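Local coordinates for protein cytochrome P450 CYP260B1 (Sorangium cellulosum, PDB 5HIW) that is a bacterial cytochrome P450, a mainly helical protein that holds an iron protoporphyrin IX in its interior, at residues T233-L244 and A344-L355. Numbering follows the deposited sequence.
Sequences TSWMLANLLVAL and ARMEARVGVSLL. With HEM (protoporphyrin IX containing Fe), chain B.
Leu240 and Val352 meet tip to tip, CD2 of the leucine lying 3.5 Å from CG2 of the valine, where the C-terminal half of helix I (232-245) faces helix L (341-358) of the P450 fold. Val352 sets its two methyls to different tasks: CG1, anti to the backbone N (chi1 168°), reaches Leu244 CD1 end-on at 3.7 Å, while CG2 also brushes Leu241 CD2. Leu241 in turn crosses Leu355 at about a right angle, CD2 to CD2. Nearer the haem the helices draw in, and small Ala348 suits the narrower gap: Leu237 CD2 lies 3.6 Å from Ala348 CA, and the alanine methyl also meets Leu240 CD2. Met236, its CG anti to the backbone N (chi1 170°) and its chain extended, reaches across to segment 344-355, placing SD 3.9 Å from Ala344 CB; both residues touch the haem vinyl carbon CBB, the alanine methyl at 3.5 Å.

Thr233 and Glu347 cross nearly perpendicularly. The carboxylate faces the threonine methyl CG2, and a water donates to both Thr233 OG1 and Glu347 OE1, while OG1 also bonds to Ser229 O. No direct hydrogen bond joins segments 233-244 and 344-355, whose axes are inclined at 47°; apolar packing holds them together, and the one bridging water gives OE1 of the buried Glu347 carboxylate a hydrogen-bond donor beside the haem pocket.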
ATOM      1  N   THR A 233       0.497   1.545   4.068  1.00 13.87           N
ATOM      2  CA  THR A 233      -0.046   0.944   5.218  1.00 15.14           C
ATOM      3  C   THR A 233      -1.289   1.668   5.734  1.00 16.63           C
ATOM      4  O   THR A 233      -2.254   1.021   6.144  1.00 15.03           O
ATOM      5  CB  THR A 233       1.033   0.874   6.371  1.00 17.82           C
ATOM      6  OG1 THR A 233       2.147   0.102   5.915  1.00 22.85           O
ATOM      7  CG2 THR A 233       0.416   0.207   7.554  1.00 21.01           C
ATOM      8  N   SER A 234      -1.240   3.015   5.760  1.00 14.32           N
ATOM      9  CA  SER A 234      -2.375   3.789   6.228  1.00 16.27           C
ATOM     10  C   SER A 234      -3.647   3.600   5.367  1.00 13.94           C
ATOM     11  O   SER A 234      -4.724   3.368   5.951  1.00 14.95           O
ATOM     12  CB  SER A 234      -2.000   5.291   6.254  1.00 18.21           C
ATOM     13  OG  SER A 234      -1.043   5.512   7.307  1.00 26.00           O
ATOM     14  N   TRP A 235      -3.464   3.480   4.079  1.00 14.06           N
ATOM     15  CA  TRP A 235      -4.664   3.357   3.144  1.00 15.06           C
ATOM     16  C   TRP A 235      -5.222   1.958   3.244  1.00 17.32           C
ATOM     17  O   TRP A 235      -6.474   1.775   3.290  1.00 15.91           O
ATOM     18  CB  TRP A 235      -4.388   3.830   1.785  1.00 17.49           C
ATOM     19  CG  TRP A 235      -4.206   5.303   1.783  1.00 21.98           C
ATOM     20  CD1 TRP A 235      -3.008   6.001   1.628  1.00 25.73           C
ATOM     21  CD2 TRP A 235      -5.209   6.278   2.040  1.00 27.46           C
ATOM     22  NE1 TRP A 235      -3.235   7.341   1.786  1.00 25.19           N
ATOM     23  CE2 TRP A 235      -4.580   7.543   1.997  1.00 26.37           C
ATOM     24  CE3 TRP A 235      -6.589   6.207   2.294  1.00 27.21           C
ATOM     25  CZ2 TRP A 235      -5.280   8.722   2.281  1.00 30.69           C
ATOM     26  CZ3 TRP A 235      -7.301   7.379   2.518  1.00 29.57           C
ATOM     27  CH2 TRP A 235      -6.645   8.616   2.541  1.00 31.45           C
ATOM     28  N   MET A 236      -4.347   0.952   3.433  1.00 16.45           N
ATOM     29  CA  MET A 236      -4.857  -0.430   3.707  1.00 17.10           C
ATOM     30  C   MET A 236      -5.603  -0.547   4.998  1.00 17.48           C
ATOM     31  O   MET A 236      -6.698  -1.153   5.079  1.00 13.82           O
ATOM     32  CB  MET A 236      -3.712  -1.457   3.680  1.00 18.07           C
ATOM     33  CG  MET A 236      -4.132  -2.875   4.200  1.00 19.78           C
ATOM     34  SD  MET A 236      -2.920  -4.099   3.616  1.00 21.99           S
ATOM     35  CE  MET A 236      -3.776  -5.600   4.133  1.00 21.07           C
ATOM     36  N   LEU A 237      -5.044   0.050   6.055  1.00 15.13           N
ATOM     37  CA  LEU A 237      -5.739   0.070   7.317  1.00 16.80           C
ATOM     38  C   LEU A 237      -7.018   0.855   7.235  1.00 14.38           C
ATOM     39  O   LEU A 237      -8.030   0.398   7.794  1.00 15.59           O
ATOM     40  CB  LEU A 237      -4.852   0.604   8.443  1.00 16.87           C
ATOM     41  CG  LEU A 237      -3.581  -0.214   8.849  1.00 20.12           C
ATOM     42  CD1 LEU A 237      -2.725   0.580   9.853  1.00 22.21           C
ATOM     43  CD2 LEU A 237      -4.008  -1.537   9.402  1.00 21.23           C
ATOM     44  N   ALA A 238      -7.010   1.989   6.531  1.00 14.00           N
ATOM     45  CA  ALA A 238      -8.163   2.803   6.426  1.00 14.97           C
ATOM     46  C   ALA A 238      -9.306   1.983   5.781  1.00 16.18           C
ATOM     47  O   ALA A 238     -10.413   1.928   6.290  1.00 15.94           O
ATOM     48  CB  ALA A 238      -7.923   4.044   5.573  1.00 14.08           C
ATOM     49  N   ASN A 239      -9.029   1.324   4.670  1.00 15.97           N
ATOM     50  CA  ASN A 239     -10.131   0.635   3.971  1.00 15.80           C
ATOM     51  C   ASN A 239     -10.553  -0.669   4.620  1.00 16.56           C
ATOM     52  O   ASN A 239     -11.690  -1.084   4.483  1.00 16.46           O
ATOM     53  CB  ASN A 239      -9.711   0.402   2.557  1.00 16.81           C
ATOM     54  CG  ASN A 239      -9.562   1.693   1.765  1.00 16.93           C
ATOM     55  OD1 ASN A 239      -9.747   2.800   2.268  1.00 22.11           O
ATOM     56  ND2 ASN A 239      -9.299   1.545   0.522  1.00 16.70           N
ATOM     57  N   LEU A 240      -9.707  -1.257   5.478  1.00 15.43           N
ATOM     58  CA  LEU A 240     -10.085  -2.353   6.304  1.00 15.95           C
ATOM     59  C   LEU A 240     -11.078  -1.893   7.337  1.00 17.75           C
ATOM     60  O   LEU A 240     -12.158  -2.477   7.553  1.00 17.63           O
ATOM     61  CB  LEU A 240      -8.836  -2.981   6.943  1.00 15.60           C
ATOM     62  CG  LEU A 240      -9.073  -4.057   7.969  1.00 15.18           C
ATOM     63  CD1 LEU A 240     -10.002  -5.122   7.490  1.00 17.93           C
ATOM     64  CD2 LEU A 240      -7.753  -4.611   8.556  1.00 16.78           C
ATOM     65  N   LEU A 241     -10.784  -0.763   7.975  1.00 18.14           N
ATOM     66  CA  LEU A 241     -11.695  -0.283   8.940  1.00 17.14           C
ATOM     67  C   LEU A 241     -13.041   0.100   8.259  1.00 17.23           C
ATOM     68  O   LEU A 241     -14.048  -0.110   8.860  1.00 19.41           O
ATOM     69  CB  LEU A 241     -11.118   0.932   9.633  1.00 18.64           C
ATOM     70  CG  LEU A 241     -10.016   0.535  10.629  1.00 20.69           C
ATOM     71  CD1 LEU A 241      -9.451   1.841  11.106  1.00 25.36           C
ATOM     72  CD2 LEU A 241     -10.448  -0.296  11.775  1.00 24.25           C
ATOM     73  N   VAL A 242     -12.991   0.677   7.080  1.00 16.05           N
ATOM     74  CA  VAL A 242     -14.226   1.016   6.339  1.00 18.31           C
ATOM     75  C   VAL A 242     -15.054  -0.245   6.187  1.00 19.09           C
ATOM     76  O   VAL A 242     -16.262  -0.278   6.541  1.00 19.98           O
ATOM     77  CB  VAL A 242     -13.944   1.684   4.998  1.00 20.07           C
ATOM     78  CG1 VAL A 242     -15.198   1.737   4.066  1.00 22.22           C
ATOM     79  CG2 VAL A 242     -13.405   3.114   5.172  1.00 22.60           C
ATOM     80  N   ALA A 243     -14.421  -1.265   5.672  1.00 18.53           N
ATOM     81  CA  ALA A 243     -15.095  -2.560   5.390  1.00 20.34           C
ATOM     82  C   ALA A 243     -15.660  -3.122   6.617  1.00 19.47           C
ATOM     83  O   ALA A 243     -16.791  -3.677   6.582  1.00 23.58           O
ATOM     84  CB  ALA A 243     -14.133  -3.532   4.780  1.00 18.71           C
ATOM     85  N   LEU A 244     -14.912  -3.099   7.731  1.00 19.38           N
ATOM     86  CA  LEU A 244     -15.479  -3.628   8.961  1.00 21.02           C
ATOM     87  C   LEU A 244     -16.624  -2.764   9.534  1.00 20.99           C
ATOM     88  O   LEU A 244     -17.705  -3.287   9.850  1.00 25.85           O
ATOM     89  CB  LEU A 244     -14.421  -3.854  10.077  1.00 23.91           C
ATOM     90  CG  LEU A 244     -13.382  -4.902   9.600  1.00 28.63           C
ATOM     91  CD1 LEU A 244     -12.317  -5.105  10.638  1.00 28.69           C
ATOM     92  CD2 LEU A 244     -13.965  -6.256   9.193  1.00 28.53           C
ATOM     93  N   ALA A 344       2.416  -5.879   5.681  1.00 15.28           N
ATOM     94  CA  ALA A 344       1.104  -5.227   5.607  1.00 14.46           C
ATOM     95  C   ALA A 344       0.016  -6.100   6.221  1.00 14.83           C
ATOM     96  O   ALA A 344      -0.797  -5.647   7.036  1.00 15.26           O
ATOM     97  CB  ALA A 344       0.827  -4.907   4.187  1.00 16.09           C
ATOM     98  N   ARG A 345      -0.023  -7.374   5.815  1.00 16.11           N
ATOM     99  CA  ARG A 345      -1.019  -8.284   6.372  1.00 15.41           C
ATOM    100  C   ARG A 345      -0.912  -8.461   7.866  1.00 12.52           C
ATOM    101  O   ARG A 345      -1.875  -8.529   8.555  1.00 12.35           O
ATOM    102  CB  ARG A 345      -0.878  -9.638   5.664  1.00 15.15           C
ATOM    103  CG  ARG A 345      -1.630  -9.673   4.298  1.00 17.86           C
ATOM    104  CD  ARG A 345      -1.226 -10.898   3.467  1.00 16.76           C
ATOM    105  NE  ARG A 345      -2.084 -11.115   2.264  1.00 18.77           N
ATOM    106  CZ  ARG A 345      -1.637 -11.493   1.063  1.00 20.85           C
ATOM    107  NH1 ARG A 345      -0.303 -11.575   0.777  1.00 23.61           N
ATOM    108  NH2 ARG A 345      -2.515 -11.706   0.077  1.00 22.22           N
ATOM    109  N   MET A 346       0.298  -8.574   8.388  1.00 13.91           N
ATOM    110  CA  MET A 346       0.473  -8.744   9.757  1.00 15.22           C
ATOM    111  C   MET A 346       0.081  -7.494  10.586  1.00 15.52           C
ATOM    112  O   MET A 346      -0.534  -7.564  11.643  1.00 14.22           O
ATOM    113  CB  MET A 346       1.887  -9.193  10.067  1.00 14.78           C
ATOM    114  CG  MET A 346       2.199  -9.315  11.533  1.00 17.31           C
ATOM    115  SD  MET A 346       2.883  -7.820  12.351  1.00 17.24           S
ATOM    116  CE  MET A 346       4.495  -7.831  11.697  1.00 16.32           C
ATOM    117  N   GLU A 347       0.508  -6.346  10.086  1.00 16.83           N
ATOM    118  CA  GLU A 347       0.188  -5.098  10.794  1.00 14.62           C
ATOM    119  C   GLU A 347      -1.320  -4.866  10.810  1.00 15.46           C
ATOM    120  O   GLU A 347      -1.892  -4.496  11.828  1.00 15.80           O
ATOM    121  CB  GLU A 347       0.928  -3.970  10.100  1.00 17.98           C
ATOM    122  CG  GLU A 347       0.908  -2.656  10.894  1.00 20.73           C
ATOM    123  CD  GLU A 347       1.835  -1.598  10.337  1.00 19.55           C
ATOM    124  OE1 GLU A 347       2.825  -1.862   9.600  1.00 20.81           O
ATOM    125  OE2 GLU A 347       1.540  -0.460  10.765  1.00 22.99           O
ATOM    126  N   ALA A 348      -1.982  -5.104   9.716  1.00 14.60           N
ATOM    127  CA  ALA A 348      -3.433  -5.044   9.681  1.00 14.76           C
ATOM    128  C   ALA A 348      -4.058  -5.995  10.675  1.00 17.48           C
ATOM    129  O   ALA A 348      -4.963  -5.636  11.431  1.00 17.19           O
ATOM    130  CB  ALA A 348      -3.933  -5.263   8.285  1.00 16.38           C
ATOM    131  N   ARG A 349      -3.651  -7.255  10.700  1.00 16.03           N
ATOM    132  CA  ARG A 349      -4.196  -8.187  11.659  1.00 16.40           C
ATOM    133  C   ARG A 349      -3.978  -7.806  13.124  1.00 16.76           C
ATOM    134  O   ARG A 349      -4.924  -7.831  13.957  1.00 18.12           O
ATOM    135  CB  ARG A 349      -3.612  -9.588  11.380  1.00 17.30           C
ATOM    136  CG  ARG A 349      -3.980 -10.586  12.443  1.00 23.93           C
ATOM    137  CD  ARG A 349      -3.419 -11.982  12.209  1.00 21.70           C
ATOM    138  NE  ARG A 349      -2.021 -12.050  11.785  1.00 23.01           N
ATOM    139  CZ  ARG A 349      -0.964 -12.048  12.588  1.00 19.47           C
ATOM    140  NH1 ARG A 349      -1.123 -11.952  13.870  1.00 22.37           N
ATOM    141  NH2 ARG A 349       0.244 -12.144  12.064  1.00 20.61           N
ATOM    142  N   VAL A 350      -2.752  -7.466  13.464  1.00 14.69           N
ATOM    143  CA  VAL A 350      -2.396  -7.104  14.814  1.00 17.05           C
ATOM    144  C   VAL A 350      -3.100  -5.853  15.316  1.00 17.57           C
ATOM    145  O   VAL A 350      -3.716  -5.853  16.395  1.00 19.50           O
ATOM    146  CB  VAL A 350      -0.924  -6.940  14.955  1.00 19.33           C
ATOM    147  CG1 VAL A 350      -0.568  -6.388  16.336  1.00 18.80           C
ATOM    148  CG2 VAL A 350      -0.234  -8.264  14.717  1.00 22.34           C
ATOM    149  N   GLY A 351      -3.006  -4.787  14.542  1.00 18.04           N
ATOM    150  CA  GLY A 351      -3.673  -3.559  14.869  1.00 21.26           C
ATOM    151  C   GLY A 351      -5.160  -3.694  15.053  1.00 18.70           C
ATOM    152  O   GLY A 351      -5.754  -3.140  16.003  1.00 18.30           O
ATOM    153  N   VAL A 352      -5.802  -4.275  14.042  1.00 21.39           N
ATOM    154  CA  VAL A 352      -7.237  -4.330  14.044  1.00 20.46           C
ATOM    155  C   VAL A 352      -7.782  -5.267  15.086  1.00 21.34           C
ATOM    156  O   VAL A 352      -8.795  -4.945  15.739  1.00 23.44           O
ATOM    157  CB  VAL A 352      -7.785  -4.546  12.612  1.00 20.61           C
ATOM    158  CG1 VAL A 352      -9.242  -4.883  12.661  1.00 23.36           C
ATOM    159  CG2 VAL A 352      -7.576  -3.304  11.798  1.00 21.38           C
ATOM    160  N   SER A 353      -7.118  -6.395  15.320  1.00 23.62           N
ATOM    161  CA  SER A 353      -7.506  -7.289  16.412  1.00 24.97           C
ATOM    162  C   SER A 353      -7.480  -6.609  17.813  1.00 24.59           C
ATOM    163  O   SER A 353      -8.412  -6.742  18.594  1.00 23.33           O
ATOM    164  CB  SER A 353      -6.715  -8.601  16.406  1.00 25.42           C
ATOM    165  OG  SER A 353      -5.318  -8.432  16.489  1.00 29.72           O
ATOM    166  N   LEU A 354      -6.484  -5.805  18.043  1.00 22.24           N
ATOM    167  CA  LEU A 354      -6.372  -5.091  19.299  1.00 25.78           C
ATOM    168  C   LEU A 354      -7.403  -4.029  19.463  1.00 27.92           C
ATOM    169  O   LEU A 354      -7.918  -3.824  20.591  1.00 30.46           O
ATOM    170  CB  LEU A 354      -4.975  -4.552  19.465  1.00 25.25           C
ATOM    171  CG  LEU A 354      -3.956  -5.638  19.758  1.00 29.10           C
ATOM    172  CD1 LEU A 354      -2.563  -5.070  19.738  1.00 31.90           C
ATOM    173  CD2 LEU A 354      -4.220  -6.361  21.053  1.00 33.85           C
ATOM    174  N   LEU A 355      -7.715  -3.338  18.378  1.00 25.19           N
ATOM    175  CA  LEU A 355      -8.744  -2.267  18.380  1.00 27.56           C
ATOM    176  C   LEU A 355     -10.098  -2.885  18.653  1.00 31.28           C
ATOM    177  O   LEU A 355     -10.887  -2.389  19.499  1.00 29.92           O
ATOM    178  CB  LEU A 355      -8.754  -1.577  17.024  1.00 26.33           C
ATOM    179  CG  LEU A 355      -9.733  -0.425  16.834  1.00 27.85           C
ATOM    180  CD1 LEU A 355      -9.338   0.764  17.698  1.00 28.76           C
ATOM    181  CD2 LEU A 355      -9.819  -0.008  15.368  1.00 29.36           C
TER
HETATM  182  CHA HEM B 401       5.643  -3.326  -4.673  1.00 15.08           C
HETATM  183  CHB HEM B 401       1.187  -2.360  -2.986  1.00 15.47           C
HETATM  184  CHC HEM B 401       2.856  -2.501   1.511  1.00 14.32           C
HETATM  185  CHD HEM B 401       7.309  -2.478  -0.258  1.00 14.41           C
HETATM  186  C1A HEM B 401       4.293  -3.128  -4.621  1.00 15.35           C
HETATM  187  C2A HEM B 401       3.406  -3.114  -5.732  1.00 15.83           C
HETATM  188  C3A HEM B 401       2.143  -2.881  -5.255  1.00 15.39           C
HETATM  189  C4A HEM B 401       2.270  -2.629  -3.850  1.00 15.23           C
HETATM  190  CMA HEM B 401       0.862  -2.763  -6.104  1.00 15.82           C
HETATM  191  CAA HEM B 401       3.768  -3.461  -7.172  1.00 17.82           C
HETATM  192  CBA HEM B 401       4.417  -2.244  -7.853  1.00 19.86           C
HETATM  193  CGA HEM B 401       4.557  -2.422  -9.325  1.00 21.04           C
HETATM  194  O1A HEM B 401       4.435  -3.582  -9.841  1.00 19.09           O
HETATM  195  O2A HEM B 401       4.602  -1.407 -10.063  1.00 20.17           O
HETATM  196  C1B HEM B 401       1.253  -2.264  -1.649  1.00 15.54           C
HETATM  197  C2B HEM B 401       0.079  -2.140  -0.829  1.00 15.48           C
HETATM  198  C3B HEM B 401       0.569  -2.199   0.461  1.00 16.04           C
HETATM  199  C4B HEM B 401       2.028  -2.319   0.408  1.00 14.57           C
HETATM  200  CMB HEM B 401      -1.397  -1.929  -1.210  1.00 18.58           C
HETATM  201  CAB HEM B 401      -0.307  -2.052   1.598  1.00 16.21           C
HETATM  202  CBB HEM B 401      -0.033  -1.785   2.831  1.00 20.82           C
HETATM  203  C1C HEM B 401       4.248  -2.515   1.429  1.00 14.47           C
HETATM  204  C2C HEM B 401       5.078  -2.578   2.594  1.00 13.96           C
HETATM  205  C3C HEM B 401       6.344  -2.562   2.077  1.00 15.63           C
HETATM  206  C4C HEM B 401       6.278  -2.443   0.656  1.00 16.82           C
HETATM  207  CMC HEM B 401       4.483  -2.637   3.980  1.00 13.42           C
HETATM  208  CAC HEM B 401       7.623  -2.632   2.811  1.00 18.30           C
HETATM  209  CBC HEM B 401       7.702  -3.267   3.971  1.00 22.02           C
HETATM  210  C1D HEM B 401       7.162  -2.719  -1.619  1.00 16.05           C
HETATM  211  C2D HEM B 401       8.375  -2.867  -2.467  1.00 16.38           C
HETATM  212  C3D HEM B 401       7.925  -3.094  -3.695  1.00 17.25           C
HETATM  213  C4D HEM B 401       6.458  -3.118  -3.582  1.00 15.92           C
HETATM  214  CMD HEM B 401       9.825  -2.695  -2.058  1.00 15.56           C
HETATM  215  CAD HEM B 401       8.739  -3.399  -4.963  1.00 16.95           C
HETATM  216  CBD HEM B 401       8.864  -4.905  -5.088  1.00 18.34           C
HETATM  217  CGD HEM B 401       9.693  -5.337  -6.306  1.00 20.70           C
HETATM  218  O1D HEM B 401       9.867  -4.582  -7.311  1.00 20.18           O
HETATM  219  O2D HEM B 401      10.225  -6.497  -6.347  1.00 21.84           O
HETATM  220  NA  HEM B 401       3.545  -2.844  -3.458  1.00 14.70           N
HETATM  221  NB  HEM B 401       2.336  -2.494  -0.873  1.00 15.11           N
HETATM  222  NC  HEM B 401       4.940  -2.498   0.300  1.00 14.26           N
HETATM  223  ND  HEM B 401       6.025  -2.858  -2.343  1.00 14.83           N
HETATM  224 FE   HEM B 401       4.227  -2.716  -1.623  1.00 15.68          FE
HETATM  225  O   HOH W   1       3.816   0.104   8.409  1.00 20.37           O
HETATM  226  O   HOH W   2       4.383  -0.441  -1.885  1.00 18.48           O